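PDB 3BTP: single-strand DNA-binding protein from Agrobacterium tumefaciens, which binds single-stranded DNA whatever its base sequence and mediates nuclear uptake of single-stranded copies of the transferred DNA (T-DNA). Local coordinates for residues Ala348-Met353 and Asp366-Val371; Val453-Gly458 and Lys478-Ala483; Asp394-Leu399 and Met407-Leu412; Ser317-Ser322 and Leu375-Asn380. All blocks are in the same frame, centred on the assembly; numbering follows the deposited sequence.

Contact 1: Ala348-Met353 and Asp366-Val371; sequences AATVNM and DRHVSV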
loop_
_atom_site.group_PDB
_atom_site.type_symbol
_atom_site.label_atom_id
_atom_site.label_comp_id
_atom_site.label_asym_id
_atom_site.label_seq_id
_atom_site.Cartn_x
_atom_site.Cartn_y
_atom_site.Cartn_z
ATOM N N ALA A 348 -5.367 -13.671 7.199
ATOM C CA ALA A 348 -5.567 -14.557 8.332
ATOM C C ALA A 348 -6.662 -14.118 9.318
ATOM O O ALA A 348 -7.409 -14.950 9.874
ATOM C CB ALA A 348 -4.243 -14.781 9.046
ATOM N N ALA A 349 -6.749 -12.799 9.513
ATOM C CA ALA A 349 -7.725 -12.196 10.363
ATOM C C ALA A 349 -8.024 -10.818 9.758
ATOM O O ALA A 349 -7.125 -10.218 9.189
ATOM C CB ALA A 349 -7.181 -12.078 11.777
ATOM N N THR A 350 -9.234 -10.309 9.976
ATOM C CA THR A 350 -9.714 -9.090 9.401
ATOM C C THR A 350 -10.496 -8.318 10.522
ATOM O O THR A 350 -11.055 -8.954 11.437
ATOM C CB THR A 350 -10.580 -9.570 8.158
ATOM O OG1 THR A 350 -9.885 -9.341 6.874
ATOM C CG2 THR A 350 -11.943 -9.157 8.167
ATOM N N VAL A 351 -10.544 -6.964 10.454
ATOM C CA VAL A 351 -11.396 -6.192 11.359
ATOM C C VAL A 351 -12.306 -5.286 10.534
ATOM O O VAL A 351 -11.809 -4.640 9.572
ATOM C CB VAL A 351 -10.579 -5.372 12.445
ATOM C CG1 VAL A 351 -9.694 -4.250 11.819
ATOM C CG2 VAL A 351 -11.521 -4.763 13.470
ATOM N N ASN A 352 -13.605 -5.252 10.903
ATOM C CA ASN A 352 -14.541 -4.383 10.307
ATOM C C ASN A 352 -14.438 -2.929 10.847
ATOM O O ASN A 352 -14.662 -2.691 12.030
ATOM C CB ASN A 352 -15.987 -4.900 10.528
ATOM C CG ASN A 352 -17.008 -4.206 9.597
ATOM O OD1 ASN A 352 -16.654 -3.483 8.664
ATOM N ND2 ASN A 352 -18.245 -4.452 9.833
ATOM N N MET A 353 -14.072 -2.017 9.966
ATOM C CA MET A 353 -13.768 -0.627 10.262
ATOM C C MET A 353 -14.881 0.224 9.693
ATOM O O MET A 353 -14.923 1.416 9.931
ATOM C CB MET A 353 -12.424 -0.209 9.658
ATOM C CG MET A 353 -11.256 -0.951 10.265
ATOM S SD MET A 353 -9.481 -0.512 10.168
ATOM C CE MET A 353 -9.470 1.264 10.547
ATOM N N ASP A 366 -19.833 -2.311 5.297
ATOM C CA ASP A 366 -18.749 -3.086 5.873
ATOM C C ASP A 366 -17.446 -2.879 5.126
ATOM O O ASP A 366 -17.454 -2.679 3.915
ATOM C CB ASP A 366 -19.115 -4.562 6.004
ATOM C CG ASP A 366 -20.198 -4.796 7.021
ATOM O OD1 ASP A 366 -20.392 -3.918 7.887
ATOM O OD2 ASP A 366 -20.907 -5.826 6.972
ATOM N N ARG A 367 -16.324 -2.879 5.866
ATOM C CA ARG A 367 -15.015 -2.732 5.255
ATOM C C ARG A 367 -14.057 -3.399 6.187
ATOM O O ARG A 367 -13.793 -2.860 7.257
ATOM C CB ARG A 367 -14.638 -1.243 5.018
ATOM C CG ARG A 367 -13.252 -1.115 4.388
ATOM C CD ARG A 367 -13.007 0.180 3.666
ATOM N NE ARG A 367 -11.688 0.136 2.965
ATOM C CZ ARG A 367 -11.056 1.181 2.400
ATOM N NH1 ARG A 367 -11.612 2.387 2.381
ATOM N NH2 ARG A 367 -9.903 1.004 1.745
ATOM N N HIS A 368 -13.555 -4.578 5.790
ATOM C CA HIS A 368 -12.778 -5.441 6.668
ATOM C C HIS A 368 -11.284 -5.307 6.339
ATOM O O HIS A 368 -10.874 -5.574 5.222
ATOM C CB HIS A 368 -13.247 -6.884 6.355
ATOM C CG HIS A 368 -14.663 -7.153 6.754
ATOM N ND1 HIS A 368 -15.724 -7.073 5.875
ATOM C CD2 HIS A 368 -15.196 -7.479 7.952
ATOM C CE1 HIS A 368 -16.843 -7.353 6.506
ATOM N NE2 HIS A 368 -16.551 -7.620 7.765
ATOM N N VAL A 369 -10.459 -4.920 7.279
ATOM C CA VAL A 369 -9.128 -4.599 6.944
ATOM C C VAL A 369 -8.331 -5.677 7.615
ATOM O O VAL A 369 -8.578 -6.040 8.795
ATOM C CB VAL A 369 -8.719 -3.133 7.398
ATOM C CG1 VAL A 369 -7.230 -2.917 7.322
ATOM C CG2 VAL A 369 -9.469 -2.032 6.533
ATOM N N SER A 370 -7.381 -6.206 6.873
ATOM C CA SER A 370 -6.426 -7.172 7.401
ATOM C C SER A 370 -5.812 -6.706 8.732
ATOM O O SER A 370 -5.291 -5.605 8.828
ATOM C CB SER A 370 -5.323 -7.319 6.378
ATOM O OG SER A 370 -4.318 -8.144 6.888
ATOM N N VAL A 371 -5.836 -7.560 9.733
ATOM C CA VAL A 371 -5.225 -7.266 11.019
ATOM C C VAL A 371 -3.686 -7.124 11.025
ATOM O O VAL A 371 -3.143 -6.248 11.668
ATOM C CB VAL A 371 -5.703 -8.367 12.086
ATOM C CG1 VAL A 371 -4.892 -8.346 13.364
ATOM C CG2 VAL A 371 -7.275 -8.257 12.371
HETATM O O HOH W 1 -4.353 -10.611 8.948
#
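The Asn352 side chain reaches over to segment 366-371 and bonds with both ends of its amide. With CG anti to the backbone N (chi1 -165°), OD1 accepts the N-H of Arg367 at 2.9 Å and also receives Gly354 N, so two donors fix the amide's rotation. At the other end ND2 donates to Asp366 OD1 at 2.9 Å; the oxygen lies close to the amide plane, yet the nitrogen stands above the carboxylate, whose plane is turned 89° from the amide. Asp366 OD2 is engaged separately, by Arg355 and by Ala451 N. The His368 ring lies nearly flat against this amide, with planes 25° apart and Asn352 OD1 over the ring centre. On the same face Thr350 OG1 is buried without a polar partner in the model. Val351 and Val369 point to the opposite face, and Met353 SD lies 3.9 Å from Val369 CB; past the strand end Val371 CG2 packs 3.9 Å from Ala349 CB. Ala349 O accepts Val371 N at 3.0 Å and a water at 2.8 Å. The Arg367 guanidinium forms a salt bridge with an acidic side chain of another protein's chain. Val351 N donates to Val369 O and Val369 N to Val351 O, both at 2.7 Å, flanked by the non-hydrogen-bonded pairs Thr350-Ser370 and Asn352-His368, the register of neighbouring antiparallel strands in this eight-stranded closed barrel.

Contact 2: Val453-Gly458 and Lys478-Ala483; sequences VIVADG and KDVLIA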
loop_
_atom_site.group_PDB
_atom_site.type_symbol
_atom_site.label_atom_id
_atom_site.label_comp_id
_atom_site.label_asym_id
_atom_site.label_seq_id
_atom_site.Cartn_x
_atom_site.Cartn_y
_atom_site.Cartn_z
ATOM N N VAL A 453 -22.147 -10.419 0.306
ATOM C CA VAL A 453 -20.959 -10.785 -0.439
ATOM C C VAL A 453 -19.907 -9.829 0.051
ATOM O O VAL A 453 -20.192 -8.654 0.295
ATOM C CB VAL A 453 -21.142 -10.551 -1.922
ATOM C CG1 VAL A 453 -19.832 -10.874 -2.706
ATOM C CG2 VAL A 453 -22.357 -11.296 -2.463
ATOM N N ILE A 454 -18.710 -10.355 0.300
ATOM C CA ILE A 454 -17.544 -9.529 0.399
ATOM C C ILE A 454 -16.444 -9.910 -0.598
ATOM O O ILE A 454 -16.308 -11.046 -0.959
ATOM C CB ILE A 454 -17.070 -9.355 1.897
ATOM C CG1 ILE A 454 -16.622 -10.653 2.525
ATOM C CG2 ILE A 454 -18.212 -8.717 2.745
ATOM C CD1 ILE A 454 -16.155 -10.421 3.896
ATOM N N VAL A 455 -15.650 -8.954 -1.028
ATOM C CA VAL A 455 -14.684 -9.202 -2.049
ATOM C C VAL A 455 -13.288 -8.788 -1.603
ATOM O O VAL A 455 -13.121 -7.663 -1.223
ATOM C CB VAL A 455 -15.072 -8.441 -3.429
ATOM C CG1 VAL A 455 -14.017 -8.751 -4.500
ATOM C CG2 VAL A 455 -16.512 -8.869 -3.922
ATOM N N ALA A 456 -12.295 -9.677 -1.740
ATOM C CA ALA A 456 -10.926 -9.409 -1.372
ATOM C C ALA A 456 -10.217 -8.531 -2.415
ATOM O O ALA A 456 -10.301 -8.752 -3.589
ATOM C CB ALA A 456 -10.156 -10.734 -1.144
ATOM N N ASP A 457 -9.521 -7.507 -1.964
ATOM C CA ASP A 457 -8.986 -6.508 -2.878
ATOM C C ASP A 457 -7.882 -5.837 -2.103
ATOM O O ASP A 457 -8.141 -4.879 -1.377
ATOM C CB ASP A 457 -10.090 -5.495 -3.155
ATOM C CG ASP A 457 -9.628 -4.322 -4.030
ATOM O OD1 ASP A 457 -8.803 -4.526 -5.001
ATOM O OD2 ASP A 457 -10.134 -3.201 -3.728
ATOM N N GLY A 458 -6.668 -6.341 -2.238
ATOM C CA GLY A 458 -5.597 -5.999 -1.350
ATOM C C GLY A 458 -5.770 -6.603 0.051
ATOM O O GLY A 458 -6.342 -7.695 0.218
ATOM N N LYS A 478 -12.074 -16.461 -6.984
ATOM C CA LYS A 478 -11.505 -16.918 -5.740
ATOM C C LYS A 478 -11.321 -15.769 -4.766
ATOM O O LYS A 478 -10.737 -15.951 -3.711
ATOM C CB LYS A 478 -10.193 -17.629 -6.011
ATOM C CG LYS A 478 -9.219 -16.888 -6.885
ATOM C CD LYS A 478 -7.871 -17.646 -6.860
ATOM C CE LYS A 478 -7.679 -18.419 -5.496
ATOM N NZ LYS A 478 -6.280 -18.829 -5.112
ATOM N N ASP A 479 -11.811 -14.595 -5.153
ATOM C CA ASP A 479 -11.692 -13.375 -4.404
ATOM C C ASP A 479 -13.032 -13.031 -3.687
ATOM O O ASP A 479 -13.084 -12.108 -2.835
ATOM C CB ASP A 479 -11.291 -12.279 -5.373
ATOM C CG ASP A 479 -9.757 -12.053 -5.448
ATOM O OD1 ASP A 479 -8.966 -12.957 -5.031
ATOM O OD2 ASP A 479 -9.346 -10.936 -5.893
ATOM N N VAL A 480 -14.071 -13.840 -3.996
ATOM C CA VAL A 480 -15.455 -13.625 -3.647
ATOM C C VAL A 480 -15.938 -14.563 -2.539
ATOM O O VAL A 480 -15.757 -15.735 -2.614
ATOM C CB VAL A 480 -16.318 -13.745 -4.910
ATOM C CG1 VAL A 480 -17.808 -13.571 -4.589
ATOM C CG2 VAL A 480 -15.866 -12.699 -5.949
ATOM N N LEU A 481 -16.507 -13.991 -1.484
ATOM C CA LEU A 481 -16.971 -14.696 -0.285
ATOM C C LEU A 481 -18.443 -14.345 -0.083
ATOM O O LEU A 481 -18.860 -13.204 -0.224
ATOM C CB LEU A 481 -16.183 -14.241 0.976
ATOM C CG LEU A 481 -14.663 -14.552 1.034
ATOM C CD1 LEU A 481 -13.895 -13.364 1.515
ATOM C CD2 LEU A 481 -14.438 -15.686 1.967
ATOM N N ILE A 482 -19.185 -15.362 0.330
ATOM C CA ILE A 482 -20.624 -15.369 0.376
ATOM C C ILE A 482 -21.039 -15.507 1.827
ATOM O O ILE A 482 -20.484 -16.356 2.565
ATOM C CB ILE A 482 -21.197 -16.522 -0.489
ATOM C CG1 ILE A 482 -20.497 -16.583 -1.875
ATOM C CG2 ILE A 482 -22.766 -16.371 -0.643
ATOM C CD1 ILE A 482 -20.857 -15.366 -2.792
ATOM N N ALA A 483 -21.973 -14.659 2.254
ATOM C CA ALA A 483 -22.550 -14.798 3.604
ATOM C C ALA A 483 -23.410 -16.031 3.639
ATOM O O ALA A 483 -24.461 -16.050 3.014
ATOM C CB ALA A 483 -23.395 -13.556 4.027
#
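Leu481 lies against Ile454 through both backbone and side chain. Its N-H donates to Ile454 O at 3.0 Å, nearly along the C=O axis, and its own carbonyl takes Ile454 N at 2.9 Å, which makes the two residues an antiparallel hydrogen-bonded pair. Their side chains share one face of the sheet: Ile454 CG1, held between the backbone N and the carbonyl carbon (chi1 64°), packs against Leu481 CB at 3.9 Å and lies near Leu481 CD1, while Tyr495 of the next strand touches both residues. Strands 453-456 and 480-485 are adjacent staves of the closed antiparallel barrel, and their short segments run 159° apart. On the other face sits Val453, paired with Ile482 without hydrogen bonds. Its CG1, anti to the backbone N, rests 3.5 Å from Leu481 O and 3.9 Å from Val480 CG1, and Val453 CA brings its hydrogen to the same Leu481 carbonyl. Helix 510-515 packs on this face through Ala512, which meets Val453 and Ile482. Asp479 ends the ladder, and it does so with its backbone: the carbonyl accepts Ala456 N at 2.8 Å, in the carbonyl plane and with an N-H...O angle of 174°, while Ala456 CB rests 3.6 Å from that same Asp479 O. The carboxylate gains nothing from this neighbour, since Asp479 OD2 stands 3.3 Å from Ala456 O and both are acceptors.

Contact 3: Asp394-Leu399 and Met407-Leu412; sequences DRVQVL and MSPSRL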
loop_
_atom_site.group_PDB
_atom_site.type_symbol
_atom_site.label_atom_id
_atom_site.label_comp_id
_atom_site.label_asym_id
_atom_site.label_seq_id
_atom_site.Cartn_x
_atom_site.Cartn_y
_atom_site.Cartn_z
ATOM N N ASP A 394 -15.977 -8.240 18.451
ATOM C CA ASP A 394 -17.186 -8.474 17.666
ATOM C C ASP A 394 -17.079 -7.931 16.209
ATOM O O ASP A 394 -17.992 -8.110 15.387
ATOM C CB ASP A 394 -18.411 -7.874 18.323
ATOM C CG ASP A 394 -18.395 -6.374 18.248
ATOM O OD1 ASP A 394 -17.439 -5.768 18.840
ATOM O OD2 ASP A 394 -19.323 -5.810 17.605
ATOM N N ARG A 395 -15.943 -7.302 15.887
ATOM C CA ARG A 395 -15.725 -6.844 14.538
ATOM C C ARG A 395 -14.622 -7.707 13.828
ATOM O O ARG A 395 -14.282 -7.485 12.695
ATOM C CB ARG A 395 -15.373 -5.356 14.632
ATOM C CG ARG A 395 -16.574 -4.475 14.843
ATOM C CD ARG A 395 -16.184 -3.012 14.976
ATOM N NE ARG A 395 -17.407 -2.179 14.904
ATOM C CZ ARG A 395 -17.877 -1.525 13.838
ATOM N NH1 ARG A 395 -17.232 -1.538 12.654
ATOM N NH2 ARG A 395 -18.993 -0.807 13.966
ATOM N N VAL A 396 -14.125 -8.720 14.506
ATOM C CA VAL A 396 -13.009 -9.530 14.022
ATOM C C VAL A 396 -13.526 -10.845 13.444
ATOM O O VAL A 396 -14.447 -11.431 14.029
ATOM C CB VAL A 396 -11.985 -9.807 15.176
ATOM C CG1 VAL A 396 -10.970 -10.867 14.795
ATOM C CG2 VAL A 396 -11.281 -8.472 15.582
ATOM N N GLN A 397 -12.924 -11.240 12.301
ATOM C CA GLN A 397 -13.184 -12.483 11.509
ATOM C C GLN A 397 -11.851 -13.138 11.392
ATOM O O GLN A 397 -10.894 -12.442 11.207
ATOM C CB GLN A 397 -13.564 -12.193 10.045
ATOM C CG GLN A 397 -15.010 -11.866 9.879
ATOM C CD GLN A 397 -15.435 -11.707 8.405
ATOM O OE1 GLN A 397 -14.835 -10.971 7.587
ATOM N NE2 GLN A 397 -16.440 -12.430 8.062
ATOM N N VAL A 398 -11.801 -14.462 11.485
ATOM C CA VAL A 398 -10.554 -15.217 11.403
ATOM C C VAL A 398 -10.757 -16.339 10.366
ATOM O O VAL A 398 -11.862 -16.899 10.229
ATOM C CB VAL A 398 -10.093 -15.754 12.823
ATOM C CG1 VAL A 398 -9.614 -14.562 13.727
ATOM C CG2 VAL A 398 -11.249 -16.472 13.483
ATOM N N LEU A 399 -9.690 -16.605 9.601
ATOM C CA LEU A 399 -9.705 -17.620 8.549
ATOM C C LEU A 399 -9.608 -19.112 9.084
ATOM O O LEU A 399 -8.732 -19.411 9.853
ATOM C CB LEU A 399 -8.571 -17.372 7.585
ATOM C CG LEU A 399 -8.745 -17.989 6.212
ATOM C CD1 LEU A 399 -10.027 -17.489 5.477
ATOM C CD2 LEU A 399 -7.398 -17.779 5.416
ATOM N N MET A 407 -14.936 -16.806 10.097
ATOM C CA MET A 407 -15.830 -16.984 11.231
ATOM C C MET A 407 -15.349 -16.108 12.383
ATOM O O MET A 407 -14.222 -15.621 12.386
ATOM C CB MET A 407 -15.903 -18.488 11.644
ATOM C CG MET A 407 -14.639 -19.105 12.197
ATOM S SD MET A 407 -14.533 -20.900 12.308
ATOM C CE MET A 407 -14.102 -21.295 10.604
ATOM N N SER A 408 -16.205 -15.889 13.361
ATOM C CA SER A 408 -15.746 -15.304 14.632
ATOM C C SER A 408 -14.603 -16.076 15.291
ATOM O O SER A 408 -14.408 -17.275 15.108
ATOM C CB SER A 408 -16.925 -15.131 15.641
ATOM O OG SER A 408 -17.230 -16.408 16.174
ATOM N N PRO A 409 -13.818 -15.368 16.091
ATOM C CA PRO A 409 -12.765 -16.022 16.878
ATOM C C PRO A 409 -13.250 -17.087 17.886
ATOM O O PRO A 409 -12.589 -18.142 18.005
ATOM C CB PRO A 409 -12.075 -14.823 17.605
ATOM C CG PRO A 409 -12.513 -13.612 16.796
ATOM C CD PRO A 409 -13.834 -13.898 16.250
ATOM N N SER A 410 -14.377 -16.840 18.578
ATOM C CA SER A 410 -14.973 -17.918 19.442
ATOM C C SER A 410 -15.372 -19.154 18.675
ATOM O O SER A 410 -14.982 -20.252 19.031
ATOM C CB SER A 410 -16.085 -17.406 20.392
ATOM O OG SER A 410 -17.259 -17.003 19.680
ATOM N N ARG A 411 -16.076 -18.982 17.574
ATOM C CA ARG A 411 -16.375 -20.138 16.661
ATOM C C ARG A 411 -15.164 -20.931 16.229
ATOM O O ARG A 411 -15.215 -22.160 16.182
ATOM C CB ARG A 411 -17.167 -19.673 15.457
ATOM C CG ARG A 411 -17.617 -20.820 14.516
ATOM C CD ARG A 411 -18.393 -21.937 15.261
ATOM N NE ARG A 411 -19.655 -21.427 15.813
ATOM C CZ ARG A 411 -20.512 -22.161 16.546
ATOM N NH1 ARG A 411 -20.252 -23.493 16.828
ATOM N NH2 ARG A 411 -21.613 -21.566 17.033
ATOM N N LEU A 412 -14.041 -20.245 15.953
ATOM C CA LEU A 412 -12.838 -20.936 15.502
ATOM C C LEU A 412 -12.151 -21.569 16.689
ATOM O O LEU A 412 -11.675 -22.700 16.624
ATOM C CB LEU A 412 -11.842 -19.969 14.761
ATOM C CG LEU A 412 -10.550 -20.692 14.305
ATOM C CD1 LEU A 412 -10.842 -21.799 13.320
ATOM C CD2 LEU A 412 -9.481 -19.743 13.702
#
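Val398 is the tightly packed centre, and its CG2 methyl does most of the touching. Turned between the backbone N and the carbonyl carbon, with CG1 anti to that carbon (chi1 -70°), CG2 lies 3.3 Å from Met407 O and also meets Ser408 O. The same Val398 CG2 is 3.7 Å from Leu412 CD2. Alongside, the backbones form an antiparallel hydrogen-bonded pair at Val398 and Met407: Val398 N donates to Met407 O at 2.8 Å, and Met407 N returns a bond of 3.1 Å to Val398 O. Beside this pair, Pro409 crosses Val396 at about a right angle, with its CG 3.7 Å from Val396 CG1 and its CD against the Val396 carbonyl. The other side of the 407-412 segment is loose. Ser408 points its CB away from the strand and spends its hydroxyl on its own helix, OG accepting Arg411 N at 3.1 Å as an N-cap, while the Arg411 side chain heads out into exposed surroundings. Strand 405-407 leads through the N-cap Ser408 into helix 409-415. Helix 417-427 closes over the packed side, Leu423 and Met424 on Val398 and Phe420 on Pro409; strand 349-352 flanks strand 396-399 on its far edge, and strand 494-497 borders strand 405-407.

Contact 4: Ser317-Ser322 and Leu375-Asn380; sequences SKYLES and LQNLPN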
loop_
_atom_site.group_PDB
_atom_site.type_symbol
_atom_site.label_atom_id
_atom_site.label_comp_id
_atom_site.label_asym_id
_atom_site.label_seq_id
_atom_site.Cartn_x
_atom_site.Cartn_y
_atom_site.Cartn_z
ATOM N N SER A 317 10.181 -2.932 0.977
ATOM C CA SER A 317 9.900 -4.348 0.672
ATOM C C SER A 317 8.895 -5.010 1.667
ATOM O O SER A 317 7.947 -5.718 1.246
ATOM C CB SER A 317 11.262 -5.087 0.611
ATOM O OG SER A 317 11.710 -5.397 1.932
ATOM N N LYS A 318 9.059 -4.765 2.964
ATOM C CA LYS A 318 8.088 -5.259 3.971
ATOM C C LYS A 318 6.720 -4.582 3.888
ATOM O O LYS A 318 5.701 -5.213 4.093
ATOM C CB LYS A 318 8.667 -5.064 5.387
ATOM C CG LYS A 318 10.041 -5.679 5.552
ATOM C CD LYS A 318 10.520 -5.779 7.063
ATOM C CE LYS A 318 11.738 -6.869 7.115
ATOM N NZ LYS A 318 11.569 -7.955 8.146
ATOM N N TYR A 319 6.670 -3.276 3.627
ATOM C CA TYR A 319 5.372 -2.661 3.300
ATOM C C TYR A 319 4.628 -3.406 2.124
ATOM O O TYR A 319 3.424 -3.725 2.187
ATOM C CB TYR A 319 5.490 -1.175 2.960
ATOM C CG TYR A 319 4.106 -0.617 2.781
ATOM C CD1 TYR A 319 3.233 -0.545 3.855
ATOM C CD2 TYR A 319 3.633 -0.258 1.523
ATOM C CE1 TYR A 319 1.946 -0.057 3.711
ATOM C CE2 TYR A 319 2.348 0.242 1.345
ATOM C CZ TYR A 319 1.497 0.308 2.441
ATOM O OH TYR A 319 0.216 0.805 2.299
ATOM N N LEU A 320 5.348 -3.650 1.049
ATOM C CA LEU A 320 4.782 -4.374 -0.117
ATOM C C LEU A 320 4.253 -5.778 0.264
ATOM O O LEU A 320 3.151 -6.137 -0.103
ATOM C CB LEU A 320 5.862 -4.489 -1.216
ATOM C CG LEU A 320 6.266 -3.208 -1.973
ATOM C CD1 LEU A 320 7.413 -3.490 -2.991
ATOM C CD2 LEU A 320 5.076 -2.571 -2.649
ATOM N N GLU A 321 5.029 -6.547 1.024
ATOM C CA GLU A 321 4.593 -7.858 1.494
ATOM C C GLU A 321 3.402 -7.788 2.408
ATOM O O GLU A 321 2.507 -8.649 2.301
ATOM C CB GLU A 321 5.712 -8.586 2.285
ATOM C CG GLU A 321 6.844 -9.013 1.416
ATOM C CD GLU A 321 6.386 -10.060 0.432
ATOM O OE1 GLU A 321 5.868 -11.123 0.868
ATOM O OE2 GLU A 321 6.509 -9.802 -0.775
ATOM N N SER A 322 3.374 -6.821 3.345
ATOM C CA SER A 322 2.131 -6.617 4.166
ATOM C C SER A 322 0.906 -6.261 3.309
ATOM O O SER A 322 -0.227 -6.481 3.726
ATOM C CB SER A 322 2.320 -5.507 5.242
ATOM O OG SER A 322 2.224 -4.186 4.682
ATOM N N LEU A 375 -1.581 -3.973 12.293
ATOM C CA LEU A 375 -0.638 -4.104 13.376
ATOM C C LEU A 375 0.832 -3.878 12.977
ATOM O O LEU A 375 1.623 -3.389 13.800
ATOM C CB LEU A 375 -0.750 -5.492 14.024
ATOM C CG LEU A 375 -1.702 -5.622 15.229
ATOM C CD1 LEU A 375 -3.177 -5.144 15.002
ATOM C CD2 LEU A 375 -1.683 -7.038 15.716
ATOM N N GLN A 376 1.198 -4.254 11.739
ATOM C CA GLN A 376 2.548 -4.071 11.225
ATOM C C GLN A 376 2.787 -2.596 10.930
ATOM O O GLN A 376 3.853 -2.020 11.190
ATOM C CB GLN A 376 2.787 -4.931 9.915
ATOM C CG GLN A 376 4.134 -5.735 9.925
ATOM C CD GLN A 376 5.149 -5.291 8.837
ATOM O OE1 GLN A 376 5.212 -5.909 7.780
ATOM N NE2 GLN A 376 5.950 -4.232 9.105
ATOM N N ASN A 377 1.811 -2.002 10.308
ATOM C CA ASN A 377 2.018 -0.724 9.668
ATOM C C ASN A 377 1.560 0.473 10.542
ATOM O O ASN A 377 2.022 1.599 10.335
ATOM C CB ASN A 377 1.322 -0.694 8.316
ATOM C CG ASN A 377 2.016 -1.541 7.297
ATOM O OD1 ASN A 377 1.379 -2.300 6.619
ATOM N ND2 ASN A 377 3.321 -1.426 7.193
ATOM N N LEU A 378 0.615 0.240 11.465
ATOM C CA LEU A 378 0.177 1.356 12.336
ATOM C C LEU A 378 0.112 0.815 13.761
ATOM O O LEU A 378 -0.979 0.679 14.321
ATOM C CB LEU A 378 -1.195 1.897 11.926
ATOM C CG LEU A 378 -1.461 2.608 10.585
ATOM C CD1 LEU A 378 -1.557 1.607 9.459
ATOM C CD2 LEU A 378 -2.791 3.390 10.723
ATOM N N PRO A 379 1.288 0.523 14.362
ATOM C CA PRO A 379 1.376 -0.122 15.690
ATOM C C PRO A 379 0.784 0.770 16.836
ATOM O O PRO A 379 0.481 0.259 17.920
ATOM C CB PRO A 379 2.892 -0.330 15.882
ATOM C CG PRO A 379 3.514 0.821 15.045
ATOM C CD PRO A 379 2.616 0.898 13.820
ATOM N N ASN A 380 0.653 2.073 16.586
ATOM C CA ASN A 380 0.027 2.976 17.530
ATOM C C ASN A 380 -1.339 3.517 17.112
ATOM O O ASN A 380 -1.858 4.376 17.793
ATOM C CB ASN A 380 0.967 4.160 17.827
ATOM C CG ASN A 380 2.292 3.704 18.436
ATOM O OD1 ASN A 380 2.338 3.029 19.499
ATOM N ND2 ASN A 380 3.381 4.013 17.727
#
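Ser322 OG sits between two oxygens, 2.8 Å from Asn377 OD1 across the contact and 2.8 Å from Tyr319 O one turn back in its own helix. The one hydroxyl proton has both acceptors within reach. The hydroxyl is placed there by chi1 of 78°, which puts OG between the backbone N and the carbonyl carbon. Asn377 comes from the last turn of its helix with CG anti to the carbonyl carbon (chi1 -72°). Its ND2 arrives at the edge of the Tyr319 ring, near the ring plane and 3.5 Å from CD1, and the two flat groups are turned 59° apart. Two helices meet here, 317-323, which follows the edge strand of a four-stranded antiparallel sheet, and 371-377, which follows a strand of the barrel; the nearest CA atoms, Tyr319 to Asn377 and Ser322 to Gln376, are 7.5 Å apart. On the exposed side, Gln376 OE1 lies 3.9 Å from Ser322 CB and 3.8 Å from Lys318 O. The Tyr319 hydroxyl is hydrogen-bonded to that of Tyr373, in the same helix as Asn377, and Val156 touches both Tyr319 and Asn377.

How the contacts relate
From the N terminus, contact 4 opens first at 317-322 and closes at 375-380. Contact 1 is nested inside that loop, pairing 348-353 with 366-371, and the second strand runs directly into the helix that completes contact 4. Contact 3 then closes a short loop between 394-399 and 407-412, and contact 2 closes a longer one between 453-458 and 478-483; both follow in series, and no contact crosses another. Contacts 1, 2 and 3 belong to one closed barrel: strands 349-352 and 396-399 are neighbours in it, and Ile454 CD1 packs against both His368 and Gln397. Contact 4 ties the helix after that barrel's strand 367-370 to the helix that follows strand 314-316 of a separate four-stranded sheet.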